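Local coordinates for protein titin heart isoform N2-B (Homo sapiens, PDB 2BK8) that forms an immunoglobulin-like I-set domain of the giant muscle protein titin, the M1 module of the M-band, and probably serves a structural role there, at residues 31-37 with 74-80; 36-40 with 68-73; 14-20 with 61-67. All coordinates share one frame; numbering follows the deposited sequence. Where two conformers were deposited one is given.

Interaction 1 (31-37 with 74-80)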
loop_
_atom_site.group_PDB
_atom_site.type_symbol
_atom_site.label_atom_id
_atom_site.label_comp_id
_atom_site.label_asym_id
_atom_site.label_seq_id
_atom_site.Cartn_x
_atom_site.Cartn_y
_atom_site.Cartn_z
ATOM N N SER A 31 -12.319 15.264 0.977
ATOM C CA SER A 31 -10.946 15.770 0.846
ATOM C C SER A 31 -9.847 14.689 0.971
ATOM O O SER A 31 -8.656 14.968 0.756
ATOM C CB SER A 31 -10.698 16.948 1.810
ATOM O OG SER A 31 -10.420 16.494 3.121
ATOM N N THR A 32 -10.237 13.453 1.294
ATOM C CA THR A 32 -9.283 12.364 1.496
ATOM C C THR A 32 -8.500 12.026 0.211
ATOM O O THR A 32 -9.116 11.795 -0.829
ATOM C CB THR A 32 -10.006 11.102 2.018
ATOM O OG1 THR A 32 -10.736 11.438 3.206
ATOM C CG2 THR A 32 -9.009 9.997 2.328
ATOM N N GLN A 33 -7.161 12.022 0.294
ATOM C CA GLN A 33 -6.242 11.617 -0.804
ATOM C C GLN A 33 -5.278 10.526 -0.293
ATOM O O GLN A 33 -4.720 10.650 0.792
ATOM C CB GLN A 33 -5.430 12.812 -1.357
ATOM C CG GLN A 33 -4.350 12.411 -2.414
ATOM C CD GLN A 33 -3.435 13.557 -2.839
ATOM O OE1 GLN A 33 -2.557 13.996 -2.077
ATOM N NE2 GLN A 33 -3.625 14.039 -4.071
ATOM N N VAL A 34 -5.045 9.485 -1.098
ATOM C CA VAL A 34 -4.205 8.349 -0.667
ATOM C C VAL A 34 -2.990 8.236 -1.560
ATOM O O VAL A 34 -3.118 8.370 -2.782
ATOM C CB VAL A 34 -4.981 7.012 -0.779
ATOM C CG1 VAL A 34 -4.066 5.791 -0.460
ATOM C CG2 VAL A 34 -6.201 7.041 0.108
ATOM N N THR A 35 -1.814 8.060 -0.949
ATOM C CA THR A 35 -0.573 7.833 -1.717
ATOM C C THR A 35 0.161 6.633 -1.102
ATOM O O THR A 35 0.342 6.554 0.124
ATOM C CB THR A 35 0.367 9.088 -1.684
ATOM O OG1 THR A 35 -0.349 10.264 -2.109
ATOM C CG2 THR A 35 1.589 8.906 -2.595
ATOM N N TRP A 36 0.611 5.708 -1.953
ATOM C CA TRP A 36 1.418 4.560 -1.483
ATOM C C TRP A 36 2.923 4.778 -1.731
ATOM O O TRP A 36 3.308 5.490 -2.670
ATOM C CB TRP A 36 0.979 3.270 -2.180
ATOM C CG TRP A 36 -0.402 2.781 -1.838
ATOM C CD1 TRP A 36 -1.584 3.243 -2.341
ATOM C CD2 TRP A 36 -0.736 1.734 -0.907
ATOM N NE1 TRP A 36 -2.636 2.533 -1.793
ATOM C CE2 TRP A 36 -2.142 1.598 -0.921
ATOM C CE3 TRP A 36 0.026 0.871 -0.091
ATOM C CZ2 TRP A 36 -2.825 0.611 -0.160
ATOM C CZ3 TRP A 36 -0.639 -0.099 0.687
ATOM C CH2 TRP A 36 -2.080 -0.206 0.655
ATOM N N TYR A 37 3.759 4.161 -0.888
ATOM C CA TYR A 37 5.229 4.189 -1.036
ATOM C C TYR A 37 5.817 2.781 -0.883
ATOM O O TYR A 37 5.319 1.972 -0.112
ATOM C CB TYR A 37 5.898 5.124 -0.013
ATOM C CG TYR A 37 5.453 6.580 -0.062
ATOM C CD1 TYR A 37 6.260 7.579 -0.630
ATOM C CD2 TYR A 37 4.231 6.968 0.506
ATOM C CE1 TYR A 37 5.841 8.915 -0.655
ATOM C CE2 TYR A 37 3.815 8.255 0.455
ATOM C CZ TYR A 37 4.603 9.234 -0.122
ATOM O OH TYR A 37 4.132 10.552 -0.112
ATOM N N ARG A 74 3.995 1.451 2.520
ATOM C CA ARG A 74 3.247 2.418 3.361
ATOM C C ARG A 74 2.040 2.927 2.589
ATOM O O ARG A 74 2.149 3.265 1.414
ATOM C CB ARG A 74 4.133 3.615 3.739
ATOM C CG ARG A 74 3.452 4.810 4.464
ATOM C CD ARG A 74 4.488 5.938 4.677
ATOM N NE ARG A 74 4.008 7.068 5.469
ATOM C CZ ARG A 74 4.793 8.030 5.958
ATOM N NH1 ARG A 74 6.110 8.003 5.758
ATOM N NH2 ARG A 74 4.280 9.015 6.676
ATOM N N CYS A 75 0.884 2.967 3.250
ATOM C CA CYS A 75 -0.307 3.665 2.719
ATOM C C CYS A 75 -0.448 4.950 3.519
ATOM O O CYS A 75 -0.691 4.911 4.748
ATOM C CB CYS A 75 -1.569 2.812 2.905
ATOM S SG CYS A 75 -3.110 3.585 2.293
ATOM N N LYS A 76 -0.247 6.083 2.845
ATOM C CA LYS A 76 -0.382 7.414 3.477
ATOM C C LYS A 76 -1.705 8.113 3.128
ATOM O O LYS A 76 -2.031 8.349 1.959
ATOM C CB LYS A 76 0.836 8.335 3.154
ATOM C CG LYS A 76 0.770 9.703 3.852
ATOM C CD LYS A 76 1.986 10.551 3.472
ATOM C CE LYS A 76 1.870 11.961 4.019
ATOM N NZ LYS A 76 3.202 12.576 4.337
ATOM N N VAL A 77 -2.453 8.494 4.166
ATOM C CA VAL A 77 -3.778 9.098 3.989
ATOM C C VAL A 77 -3.808 10.523 4.518
ATOM O O VAL A 77 -3.380 10.775 5.635
ATOM C CB VAL A 77 -4.892 8.221 4.618
ATOM C CG1 VAL A 77 -6.167 8.550 3.983
ATOM C CG2 VAL A 77 -4.605 6.715 4.297
ATOM N N VAL A 78 -4.258 11.457 3.683
ATOM C CA VAL A 78 -4.251 12.888 4.029
ATOM C C VAL A 78 -5.593 13.507 3.690
ATOM O O VAL A 78 -6.123 13.283 2.599
ATOM C CB VAL A 78 -3.132 13.668 3.262
ATOM C CG1 VAL A 78 -3.143 15.147 3.601
ATOM C CG2 VAL A 78 -1.773 13.086 3.563
ATOM N N ASN A 79 -6.143 14.262 4.643
ATOM C CA ASN A 79 -7.248 15.192 4.373
ATOM C C ASN A 79 -7.067 16.581 4.956
ATOM O O ASN A 79 -5.961 16.955 5.346
ATOM C CB ASN A 79 -8.631 14.605 4.708
ATOM C CG ASN A 79 -8.882 14.432 6.191
ATOM O OD1 ASN A 79 -8.002 14.628 7.035
ATOM N ND2 ASN A 79 -10.111 14.044 6.516
ATOM N N ASP A 80 -8.173 17.325 5.006
ATOM C CA ASP A 80 -8.221 18.724 5.450
ATOM C C ASP A 80 -8.020 18.896 6.951
ATOM O O ASP A 80 -7.956 20.034 7.455
ATOM C CB ASP A 80 -9.569 19.328 5.050
ATOM C CG ASP A 80 -9.624 19.757 3.587
ATOM O OD1 ASP A 80 -8.597 19.699 2.877
ATOM O OD2 ASP A 80 -10.710 20.188 3.150
#

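Interaction 2 (36-40 with 68-73)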
loop_
_atom_site.group_PDB
_atom_site.type_symbol
_atom_site.label_atom_id
_atom_site.label_comp_id
_atom_site.label_asym_id
_atom_site.label_seq_id
_atom_site.Cartn_x
_atom_site.Cartn_y
_atom_site.Cartn_z
ATOM N N TRP A 36 0.611 5.708 -1.953
ATOM C CA TRP A 36 1.418 4.560 -1.483
ATOM C C TRP A 36 2.923 4.778 -1.731
ATOM O O TRP A 36 3.308 5.490 -2.670
ATOM C CB TRP A 36 0.979 3.270 -2.180
ATOM C CG TRP A 36 -0.402 2.781 -1.838
ATOM C CD1 TRP A 36 -1.584 3.243 -2.341
ATOM C CD2 TRP A 36 -0.736 1.734 -0.907
ATOM N NE1 TRP A 36 -2.636 2.533 -1.793
ATOM C CE2 TRP A 36 -2.142 1.598 -0.921
ATOM C CE3 TRP A 36 0.026 0.871 -0.091
ATOM C CZ2 TRP A 36 -2.825 0.611 -0.160
ATOM C CZ3 TRP A 36 -0.639 -0.099 0.687
ATOM C CH2 TRP A 36 -2.080 -0.206 0.655
ATOM N N TYR A 37 3.759 4.161 -0.888
ATOM C CA TYR A 37 5.229 4.189 -1.036
ATOM C C TYR A 37 5.817 2.781 -0.883
ATOM O O TYR A 37 5.319 1.972 -0.112
ATOM C CB TYR A 37 5.898 5.124 -0.013
ATOM C CG TYR A 37 5.453 6.580 -0.062
ATOM C CD1 TYR A 37 6.260 7.579 -0.630
ATOM C CD2 TYR A 37 4.231 6.968 0.506
ATOM C CE1 TYR A 37 5.841 8.915 -0.655
ATOM C CE2 TYR A 37 3.815 8.255 0.455
ATOM C CZ TYR A 37 4.603 9.234 -0.122
ATOM O OH TYR A 37 4.132 10.552 -0.112
ATOM N N PHE A 38 6.870 2.497 -1.647
ATOM C CA PHE A 38 7.723 1.330 -1.406
ATOM C C PHE A 38 9.066 1.839 -0.911
ATOM O O PHE A 38 9.796 2.496 -1.659
ATOM C CB PHE A 38 7.905 0.509 -2.694
ATOM C CG PHE A 38 8.892 -0.659 -2.568
ATOM C CD1 PHE A 38 8.906 -1.480 -1.434
ATOM C CD2 PHE A 38 9.779 -0.942 -3.612
ATOM C CE1 PHE A 38 9.799 -2.544 -1.309
ATOM C CE2 PHE A 38 10.662 -2.039 -3.516
ATOM C CZ PHE A 38 10.684 -2.826 -2.361
ATOM N N GLY A 39 9.409 1.527 0.337
ATOM C CA GLY A 39 10.585 2.147 0.952
ATOM C C GLY A 39 10.527 3.661 0.768
ATOM O O GLY A 39 9.528 4.284 1.161
ATOM N N VAL A 40 11.565 4.251 0.156
ATOM C CA VAL A 40 11.607 5.719 -0.060
ATOM C C VAL A 40 10.855 6.224 -1.295
ATOM O O VAL A 40 10.696 7.447 -1.486
ATOM C CB VAL A 40 13.069 6.283 -0.092
ATOM C CG1 VAL A 40 13.802 6.045 1.236
ATOM C CG2 VAL A 40 13.856 5.687 -1.255
ATOM N N LEU A 68 13.786 -7.611 -5.958
ATOM C CA LEU A 68 13.823 -6.158 -5.642
ATOM C C LEU A 68 12.632 -5.674 -4.824
ATOM O O LEU A 68 12.729 -4.663 -4.136
ATOM C CB LEU A 68 13.886 -5.301 -6.898
ATOM C CG LEU A 68 15.171 -5.363 -7.726
ATOM C CD1 LEU A 68 14.971 -4.528 -8.980
ATOM C CD2 LEU A 68 16.406 -4.861 -6.964
ATOM N N ASP A 69 11.512 -6.394 -4.930
ATOM C CA ASP A 69 10.242 -5.973 -4.332
ATOM C C ASP A 69 10.110 -6.264 -2.835
ATOM O O ASP A 69 9.155 -5.796 -2.219
ATOM C CB ASP A 69 9.033 -6.553 -5.146
ATOM C CG ASP A 69 9.022 -6.055 -6.596
ATOM O OD1 ASP A 69 9.248 -4.830 -6.832
ATOM O OD2 ASP A 69 8.832 -6.891 -7.516
ATOM N N ASP A 70 11.058 -7.021 -2.271
ATOM C CA ASP A 70 11.079 -7.353 -0.837
ATOM C C ASP A 70 11.374 -6.077 -0.018
ATOM O O ASP A 70 12.399 -5.411 -0.234
ATOM C CB ASP A 70 12.086 -8.498 -0.571
ATOM C CG ASP A 70 12.057 -9.017 0.878
ATOM O OD1 ASP A 70 12.222 -8.185 1.803
ATOM O OD2 ASP A 70 11.902 -10.254 1.082
ATOM N N GLY A 71 10.465 -5.742 0.904
ATOM C CA GLY A 71 10.628 -4.594 1.834
ATOM C C GLY A 71 9.346 -4.115 2.503
ATOM O O GLY A 71 8.403 -4.903 2.754
ATOM N N THR A 72 9.308 -2.809 2.776
ATOM C CA THR A 72 8.206 -2.190 3.511
ATOM C C THR A 72 7.341 -1.296 2.618
ATOM O O THR A 72 7.887 -0.449 1.893
ATOM C CB THR A 72 8.745 -1.364 4.692
ATOM O OG1 THR A 72 9.557 -2.194 5.539
ATOM C CG2 THR A 72 7.596 -0.800 5.498
ATOM N N TYR A 73 6.011 -1.477 2.697
ATOM C CA TYR A 73 5.036 -0.693 1.903
ATOM C C TYR A 73 4.212 0.177 2.868
ATOM O O TYR A 73 3.830 -0.302 3.941
ATOM C CB TYR A 73 4.137 -1.635 1.062
ATOM C CG TYR A 73 4.905 -2.291 -0.071
ATOM C CD1 TYR A 73 4.780 -1.829 -1.373
ATOM C CD2 TYR A 73 5.815 -3.324 0.189
ATOM C CE1 TYR A 73 5.552 -2.390 -2.423
ATOM C CE2 TYR A 73 6.578 -3.902 -0.849
ATOM C CZ TYR A 73 6.442 -3.427 -2.137
ATOM O OH TYR A 73 7.208 -4.031 -3.141
HETATM O O HOH W 1 7.546 2.496 2.914
#

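Interaction 3 (14-20 with 61-67)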
loop_
_atom_site.group_PDB
_atom_site.type_symbol
_atom_site.label_atom_id
_atom_site.label_comp_id
_atom_site.label_asym_id
_atom_site.label_seq_id
_atom_site.Cartn_x
_atom_site.Cartn_y
_atom_site.Cartn_z
ATOM N N GLU A 14 5.761 -14.535 -4.824
ATOM C CA GLU A 14 6.591 -15.451 -5.596
ATOM C C GLU A 14 7.051 -14.772 -6.885
ATOM O O GLU A 14 6.275 -14.039 -7.505
ATOM C CB GLU A 14 5.831 -16.729 -5.955
ATOM C CG GLU A 14 5.462 -17.587 -4.766
ATOM C CD GLU A 14 4.838 -18.901 -5.180
ATOM O OE1 GLU A 14 5.173 -19.414 -6.273
ATOM O OE2 GLU A 14 4.017 -19.431 -4.405
ATOM N N GLU A 15 8.287 -15.054 -7.307
ATOM C CA GLU A 15 8.841 -14.406 -8.505
ATOM C C GLU A 15 7.898 -14.577 -9.700
ATOM O O GLU A 15 7.434 -15.683 -9.963
ATOM C CB GLU A 15 10.234 -14.947 -8.835
ATOM C CG GLU A 15 11.354 -14.257 -8.049
ATOM C CD GLU A 15 12.694 -14.959 -8.173
ATOM O OE1 GLU A 15 12.916 -15.658 -9.199
ATOM O OE2 GLU A 15 13.532 -14.816 -7.251
ATOM N N GLY A 16 7.599 -13.477 -10.394
ATOM C CA GLY A 16 6.668 -13.512 -11.540
ATOM C C GLY A 16 5.189 -13.482 -11.208
ATOM O O GLY A 16 4.348 -13.354 -12.099
ATOM N N GLY A 17 4.857 -13.587 -9.917
ATOM C CA GLY A 17 3.465 -13.487 -9.483
ATOM C C GLY A 17 3.068 -12.080 -9.064
ATOM O O GLY A 17 3.728 -11.095 -9.453
ATOM N N HIS A 18 1.993 -11.983 -8.268
ATOM C CA HIS A 18 1.532 -10.715 -7.703
ATOM C C HIS A 18 1.165 -10.827 -6.201
ATOM O O HIS A 18 1.021 -11.947 -5.679
ATOM C CB HIS A 18 0.349 -10.172 -8.544
ATOM C CG HIS A 18 -0.946 -10.920 -8.353
ATOM N ND1 HIS A 18 -1.318 -11.975 -9.147
ATOM C CD2 HIS A 18 -1.963 -10.744 -7.474
ATOM C CE1 HIS A 18 -2.498 -12.435 -8.767
ATOM N NE2 HIS A 18 -2.920 -11.693 -7.760
ATOM N N VAL A 19 1.027 -9.687 -5.504
ATOM C CA VAL A 19 0.430 -9.645 -4.155
ATOM C C VAL A 19 -0.495 -8.426 -4.089
ATOM O O VAL A 19 -0.412 -7.552 -4.962
ATOM C CB VAL A 19 1.473 -9.573 -2.987
ATOM C CG1 VAL A 19 2.461 -10.754 -3.047
ATOM C CG2 VAL A 19 2.191 -8.214 -2.952
ATOM N N LYS A 20 -1.355 -8.346 -3.068
ATOM C CA LYS A 20 -2.214 -7.177 -2.849
ATOM C C LYS A 20 -2.108 -6.701 -1.420
ATOM O O LYS A 20 -1.847 -7.510 -0.510
ATOM C CB LYS A 20 -3.687 -7.539 -3.140
ATOM C CG LYS A 20 -4.203 -8.762 -2.354
ATOM C CD LYS A 20 -5.739 -8.899 -2.349
ATOM C CE LYS A 20 -6.264 -9.623 -1.089
ATOM N NZ LYS A 20 -5.399 -10.760 -0.633
ATOM N N TYR A 61 -2.061 -3.274 -5.801
ATOM C CA TYR A 61 -1.658 -4.550 -6.392
ATOM C C TYR A 61 -0.274 -4.423 -7.017
ATOM O O TYR A 61 -0.059 -3.576 -7.888
ATOM C CB TYR A 61 -2.659 -4.997 -7.442
ATOM C CG TYR A 61 -3.738 -5.905 -6.919
ATOM C CD1 TYR A 61 -4.780 -5.390 -6.168
ATOM C CD2 TYR A 61 -3.719 -7.270 -7.171
ATOM C CE1 TYR A 61 -5.786 -6.205 -5.684
ATOM C CE2 TYR A 61 -4.723 -8.110 -6.682
ATOM C CZ TYR A 61 -5.750 -7.563 -5.928
ATOM O OH TYR A 61 -6.793 -8.341 -5.447
ATOM N N VAL A 62 0.651 -5.274 -6.564
ATOM C CA VAL A 62 2.031 -5.315 -7.122
ATOM C C VAL A 62 2.228 -6.485 -8.078
ATOM O O VAL A 62 2.028 -7.625 -7.667
ATOM C CB VAL A 62 3.097 -5.464 -6.003
ATOM C CG1 VAL A 62 4.518 -5.407 -6.625
ATOM C CG2 VAL A 62 2.917 -4.394 -4.897
ATOM N N LYS A 63 2.627 -6.200 -9.334
ATOM C CA LYS A 63 2.760 -7.173 -10.440
ATOM C C LYS A 63 4.200 -7.614 -10.740
ATOM O O LYS A 63 5.145 -6.932 -10.353
ATOM C CB LYS A 63 2.166 -6.587 -11.728
ATOM C CG LYS A 63 0.647 -6.545 -11.772
ATOM C CD LYS A 63 0.058 -5.949 -10.497
ATOM C CE LYS A 63 -1.082 -6.811 -10.034
ATOM N NZ LYS A 63 -1.963 -6.061 -9.113
ATOM N N ASP A 64 4.343 -8.710 -11.498
ATOM C CA ASP A 64 5.640 -9.219 -11.975
ATOM C C ASP A 64 6.700 -9.204 -10.878
ATOM O O ASP A 64 7.719 -8.538 -10.991
ATOM C CB ASP A 64 6.139 -8.418 -13.198
ATOM C CG ASP A 64 5.232 -8.535 -14.392
ATOM O OD1 ASP A 64 5.155 -9.639 -14.972
ATOM O OD2 ASP A 64 4.625 -7.510 -14.785
ATOM N N ILE A 65 6.448 -9.914 -9.786
ATOM C CA ILE A 65 7.321 -9.816 -8.595
ATOM C C ILE A 65 8.780 -10.212 -8.885
ATOM O O ILE A 65 9.058 -11.160 -9.684
ATOM C CB ILE A 65 6.706 -10.612 -7.376
ATOM C CG1 ILE A 65 5.459 -9.874 -6.824
ATOM C CG2 ILE A 65 7.806 -10.981 -6.321
ATOM C CD1 ILE A 65 5.747 -8.632 -6.037
ATOM N N THR A 66 9.730 -9.455 -8.323
ATOM C CA THR A 66 11.167 -9.845 -8.348
ATOM C C THR A 66 11.733 -9.738 -6.924
ATOM O O THR A 66 11.075 -9.207 -6.019
ATOM C CB THR A 66 12.076 -8.949 -9.287
ATOM O OG1 THR A 66 12.243 -7.636 -8.699
ATOM C CG2 THR A 66 11.502 -8.839 -10.701
ATOM N N LYS A 67 12.956 -10.218 -6.720
ATOM C CA LYS A 67 13.649 -10.022 -5.433
ATOM C C LYS A 67 13.725 -8.544 -4.995
ATOM O O LYS A 67 13.723 -8.253 -3.793
ATOM C CB LYS A 67 15.048 -10.666 -5.463
ATOM C CG LYS A 67 15.005 -12.207 -5.387
ATOM C CD LYS A 67 16.407 -12.785 -5.231
ATOM C CE LYS A 67 16.393 -14.289 -5.173
ATOM N NZ LYS A 67 16.282 -14.841 -6.543
#

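Interaction 1 (31-37 with 74-80)
Strands 33-37 and 74-78 run antiparallel, their axes 4.7 Å apart at closest, and pair in unbroken register from Gln33 with Val78 to Tyr37 with Arg74. They are strands C and F, neighbours in one sheet of the immunoglobulin fold. Gln33 with Val78, Thr35 with Lys76 and Tyr37 with Arg74 each exchange two N-H...O bonds, while CA-H...O contacts such as Val34 CA to Lys76 O join the rungs between. Val34, Trp36, Cys75 and Val77 point into the sandwich. Cys75 sits over one face of the Trp36 indole: its CB is 3.7 Å from the centroid of the six-membered ring, 7° off the normal, and its SG 4.1 Å from the same centroid. With SG anti to the backbone N (chi1 180°), the sulfur is carried to Val34, meeting its CG1 at 3.7 Å. Cys23, on strand 19-26, touches Cys75, the cysteine pair and tryptophan typical of an immunoglobulin core. On the outer side, the Tyr37 ring meets Lys76 CB at its edge, and Arg74 NE is hydrogen-bonded to Ser85 OG on strand 83-92. Beyond the strands, Asp80 N donates to Ser31 OG at 3.0 Å, the hydroxyl beside Asn79 CB.

Interaction 2 (36-40 with 68-73)
The rings of Phe38 and Tyr73 lie nearly parallel, planes at 15° and centroids 4.5 Å apart, but are slid so that they barely overlap. Tyr73 OH stands over the centre of the Phe38 ring, 3.4 Å above its plane, and Phe38 CD1 lies over the tyrosine face near the rim, 3.2 Å from Tyr73 CZ. Backbone surrounds the edge of the phenylalanine: the carbonyl oxygens of Leu68, Asp70 and Thr72 and the N of Gly71 lie near the ring plane, with Leu68 O 3.3 Å from Phe38 CZ. CG anti to the backbone N (chi1 175°) swings the Phe38 ring across to this loop. Tyr73 OH donates to Asp69 O at 2.8 Å, on a lone pair, the tyrosine corner of Greek-key sandwiches, fixing the turn ahead of strand 71-78. Gly39 N donates to Thr72 O at 2.9 Å, and a water donates to this oxygen and Gly39 O. Phe38 touches Leu43, while the Tyr73 ring faces the opposing sheet, packing on Leu60 and Val62 of strand 57-62 and meeting Tyr21; strand 83-92 flanks Gly71 and Tyr73 through backbone bonds with Leu90 and Ala88.

Interaction 3 (14-20 with 61-67)
Tyr61 begins the second segment with its ring laid beneath the base of Lys20, whose CB stands over one face, 3.5 Å from the centroid and 15° off the normal, a CH-pi contact. His18 comes to the ring edge instead, CD2 being 3.9 Å from Tyr61 CE2, with the imidazole plane oblique to the phenol. At Val62 the backbones exchange two bonds with Val19: Val62 N gives to Val19 O at 3.0 Å, and Val62 O receives Val19 N while also lying close to His18 CA. The valine side chains pack together on the inner side, CG2 of Val19 against CB of Val62. This is where strand B begins and strand E ends, at one end of the immunoglobulin sandwich, and regular pairing gives way to loop against turn. Lys63 O accepts a hydrogen bond from Lys48 NZ. Past Asp64, where the chain turns, Ile65 N donates to Gly17 O at 3.0 Å, and Ile65 O accepts from Gly16 N at 2.8 Å. Both acceptor and donor belong to the type II turn 14-17, closed by Gly17 N to Glu14 O. With CG2 anti to the backbone N, Ile65 straddles this turn, CG1 against Gly17 O and CG2 against Glu14 O, and also touches Leu90 and Val92 of strand 83-92. Thr66 gives its N-H to Asp69 OD2. Lys67 crosses to the extended Glu15, its NZ meeting the syn lone pair of OE2 at 2.8 Å in a salt bridge.

In the fold
Interactions 1 and 2 lie along the same strand pair, 33-38 with 71-78, sharing Trp36 and Tyr37, whereas interaction 3 joins strands 19-26 and 57-62 of the opposing sheet and the loops at their ends. Interaction 1 is a regular ladder whose inward side chains belong to the apolar core. In interaction 2 the ladder ends, and near-parallel, slid rings and loop carbonyls replace most of the backbone bonding. Interaction 3 is the most exposed, mixing turn-to-loop backbone bonds with a salt bridge. Interactions 2 and 3 meet across the sandwich, where Tyr73 CE1 lies 4.1 Å from Val62 CG2; interactions 1 and 3 stay about 7 Å apart at their nearest atoms, either side of the chain's centre.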